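Local structure of putative glucarate dehydratase (Pseudomonas fluorescens, 4IT1) at residues 98-103 with 129-133. The protein probably catalyses the magnesium-dependent dehydration of D-glucarate to 5-dehydro-4-deoxy-D-glucarate, the first step of D-glucarate degradation. Numbering follows the deposited sequence.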
ATOM      1  N   LEU A  98       1.149  16.996  -3.625  1.00 56.21           N
ATOM      2  CA  LEU A  98      -0.031  16.943  -4.498  1.00 60.04           C
ATOM      3  C   LEU A  98      -1.326  16.557  -3.766  1.00 64.53           C
ATOM      4  O   LEU A  98      -2.393  17.090  -4.077  1.00 68.83           O
ATOM      5  CB  LEU A  98       0.189  16.005  -5.692  1.00 47.72           C
ATOM      6  CG  LEU A  98      -1.056  15.702  -6.544  1.00 56.82           C
ATOM      7  CD1 LEU A  98      -1.533  16.937  -7.296  1.00 62.15           C
ATOM      8  CD2 LEU A  98      -0.850  14.554  -7.517  1.00 51.77           C
ATOM      9  N   ARG A  99      -1.227  15.634  -2.810  1.00 64.60           N
ATOM     10  CA  ARG A  99      -2.376  15.231  -1.998  1.00 67.33           C
ATOM     11  C   ARG A  99      -2.849  16.367  -1.084  1.00 61.82           C
ATOM     12  O   ARG A  99      -4.041  16.679  -1.055  1.00 60.94           O
ATOM     13  CB  ARG A  99      -2.074  13.963  -1.183  1.00 69.49           C
ATOM     14  CG  ARG A  99      -3.292  13.366  -0.487  1.00 73.37           C
ATOM     15  CD  ARG A  99      -3.007  12.002   0.136  1.00 86.35           C
ATOM     16  NE  ARG A  99      -3.157  10.899  -0.818  1.00 81.97           N
ATOM     17  CZ  ARG A  99      -4.320  10.342  -1.164  1.00 87.68           C
ATOM     18  NH1 ARG A  99      -5.464  10.779  -0.646  1.00 88.21           N
ATOM     19  NH2 ARG A  99      -4.343   9.343  -2.038  1.00 70.09           N
ATOM     20  N   ARG A 100      -1.918  16.988  -0.357  1.00 54.71           N
ATOM     21  CA  ARG A 100      -2.263  18.086   0.552  1.00 61.09           C
ATOM     22  C   ARG A 100      -2.916  19.253  -0.185  1.00 70.22           C
ATOM     23  O   ARG A 100      -3.806  19.915   0.352  1.00 61.19           O
ATOM     24  CB  ARG A 100      -1.040  18.573   1.323  1.00 59.80           C
ATOM     25  CG  ARG A 100      -0.689  17.743   2.550  1.00 62.53           C
ATOM     26  CD  ARG A 100       0.433  18.395   3.342  1.00 61.04           C
ATOM     27  NE  ARG A 100       1.484  18.905   2.460  1.00 74.41           N
ATOM     28  CZ  ARG A 100       2.679  18.345   2.282  1.00 79.42           C
ATOM     29  NH1 ARG A 100       3.541  18.902   1.445  1.00 90.65           N
ATOM     30  NH2 ARG A 100       3.024  17.243   2.937  1.00 78.37           N
ATOM     31  N   ILE A 101      -2.471  19.479  -1.419  1.00 68.91           N
ATOM     32  CA  ILE A 101      -3.024  20.512  -2.291  1.00 68.51           C
ATOM     33  C   ILE A 101      -4.470  20.201  -2.695  1.00 69.18           C
ATOM     34  O   ILE A 101      -5.344  21.063  -2.565  1.00 62.44           O
ATOM     35  CB  ILE A 101      -2.110  20.748  -3.523  1.00 68.45           C
ATOM     36  CG1 ILE A 101      -0.865  21.530  -3.091  1.00 63.78           C
ATOM     37  CG2 ILE A 101      -2.838  21.482  -4.647  1.00 62.68           C
ATOM     38  CD1 ILE A 101       0.240  21.545  -4.122  1.00 65.89           C
ATOM     39  N   VAL A 102      -4.716  18.976  -3.166  1.00 57.02           N
ATOM     40  CA  VAL A 102      -6.065  18.551  -3.552  1.00 54.22           C
ATOM     41  C   VAL A 102      -7.041  18.646  -2.374  1.00 59.46           C
ATOM     42  O   VAL A 102      -8.197  19.023  -2.557  1.00 67.32           O
ATOM     43  CB  VAL A 102      -6.084  17.126  -4.152  1.00 57.60           C
ATOM     44  CG1 VAL A 102      -7.513  16.645  -4.366  1.00 56.05           C
ATOM     45  CG2 VAL A 102      -5.318  17.076  -5.466  1.00 54.73           C
ATOM     46  N   GLN A 103      -6.564  18.330  -1.171  1.00 60.41           N
ATOM     47  CA  GLN A 103      -7.390  18.401   0.037  1.00 66.35           C
ATOM     48  C   GLN A 103      -7.780  19.840   0.387  1.00 65.49           C
ATOM     49  O   GLN A 103      -8.928  20.106   0.722  1.00 65.11           O
ATOM     50  CB  GLN A 103      -6.689  17.733   1.227  1.00 59.10           C
ATOM     51  CG  GLN A 103      -6.576  16.221   1.111  1.00 65.95           C
ATOM     52  CD  GLN A 103      -5.591  15.603   2.090  1.00 69.23           C
ATOM     53  OE1 GLN A 103      -5.746  14.451   2.492  1.00 69.99           O
ATOM     54  NE2 GLN A 103      -4.567  16.360   2.470  1.00 67.19           N
ATOM     55  N   VAL A 129     -11.776  14.443  -3.176  1.00 51.78           N
ATOM     56  CA  VAL A 129     -10.330  14.392  -3.013  1.00 56.64           C
ATOM     57  C   VAL A 129      -9.718  13.246  -3.843  1.00 59.96           C
ATOM     58  O   VAL A 129      -8.746  13.458  -4.567  1.00 59.75           O
ATOM     59  CB  VAL A 129      -9.945  14.303  -1.520  1.00 54.93           C
ATOM     60  CG1 VAL A 129      -8.459  14.019  -1.341  1.00 47.42           C
ATOM     61  CG2 VAL A 129     -10.325  15.593  -0.802  1.00 52.73           C
ATOM     62  N   SER A 130     -10.324  12.060  -3.772  1.00 55.06           N
ATOM     63  CA  SER A 130      -9.801  10.868  -4.445  1.00 61.15           C
ATOM     64  C   SER A 130      -9.821  10.927  -5.969  1.00 55.92           C
ATOM     65  O   SER A 130      -8.844  10.542  -6.605  1.00 53.12           O
ATOM     66  CB  SER A 130     -10.512   9.610  -3.953  1.00 53.93           C
ATOM     67  OG  SER A 130     -10.082   9.319  -2.642  1.00 62.32           O
ATOM     68  N   ASN A 131     -10.935  11.380  -6.544  1.00 50.76           N
ATOM     69  CA  ASN A 131     -11.058  11.544  -7.991  1.00 48.51           C
ATOM     70  C   ASN A 131     -10.052  12.543  -8.554  1.00 57.73           C
ATOM     71  O   ASN A 131      -9.427  12.291  -9.589  1.00 50.31           O
ATOM     72  CB  ASN A 131     -12.471  11.975  -8.372  1.00 52.38           C
ATOM     73  CG  ASN A 131     -13.510  10.949  -8.000  1.00 55.10           C
ATOM     74  OD1 ASN A 131     -13.201   9.927  -7.388  1.00 52.84           O
ATOM     75  ND2 ASN A 131     -14.755  11.211  -8.374  1.00 56.41           N
ATOM     76  N   ALA A 132      -9.899  13.670  -7.863  1.00 52.00           N
ATOM     77  CA  ALA A 132      -8.986  14.722  -8.302  1.00 55.54           C
ATOM     78  C   ALA A 132      -7.515  14.337  -8.116  1.00 55.04           C
ATOM     79  O   ALA A 132      -6.675  14.666  -8.958  1.00 57.30           O
ATOM     80  CB  ALA A 132      -9.295  16.030  -7.586  1.00 53.24           C
ATOM     81  N   TYR A 133      -7.204  13.653  -7.017  1.00 54.79           N
ATOM     82  CA  TYR A 133      -5.847  13.160  -6.796  1.00 54.49           C
ATOM     83  C   TYR A 133      -5.491  12.146  -7.881  1.00 56.86           C
ATOM     84  O   TYR A 133      -4.480  12.296  -8.564  1.00 62.27           O
ATOM     85  CB  TYR A 133      -5.675  12.567  -5.393  1.00 54.94           C
ATOM     86  CG  TYR A 133      -4.266  12.077  -5.108  1.00 62.67           C
ATOM     87  CD1 TYR A 133      -3.228  12.977  -4.854  1.00 59.58           C
ATOM     88  CD2 TYR A 133      -3.970  10.711  -5.104  1.00 61.08           C
ATOM     89  CE1 TYR A 133      -1.939  12.530  -4.602  1.00 64.55           C
ATOM     90  CE2 TYR A 133      -2.686  10.252  -4.854  1.00 54.09           C
ATOM     91  CZ  TYR A 133      -1.674  11.163  -4.603  1.00 64.23           C
ATOM     92  OH  TYR A 133      -0.395  10.709  -4.353  1.00 54.86           O
TER
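Arg99 lays its guanidinium over one face of the Tyr133 ring in a cation-pi contact: CZ stands 4.1 Å from the ring centroid and 18° off its normal. The two planes are nonetheless 42° apart, so this is a tilted overlap rather than a flat stack, with NH2 dipping to 3.4 Å from Tyr133 CD2. The arginine chain runs extended as far as CD, and a bend at chi3 then turns NE and the guanidinium over the ring; NH2 also forms a salt bridge with Asp324. On the tyrosine side, CG lies anti to the backbone N, which sends the ring across helix 95-107, where CE1 meets Leu98 CD2 at 3.7 Å. A leucine in place of Tyr133 would probably leave the guanidinium without its aromatic face and open a gap beside Leu98. One turn further along helix 95-107, and back toward the start of helix 128-148, Val102 CG1 packs against Ala132 CB at 3.7 Å and against Val129 CG1 at 4.1 Å. No hydrogen bond crosses the interface. With local axes 9.4 Å apart, their N-to-C directions 131° apart, and helix 74-87 touching Leu98, Val102 and Ala132, the contact belongs to the helical bundle of the enolase-superfamily N-terminal capping domain.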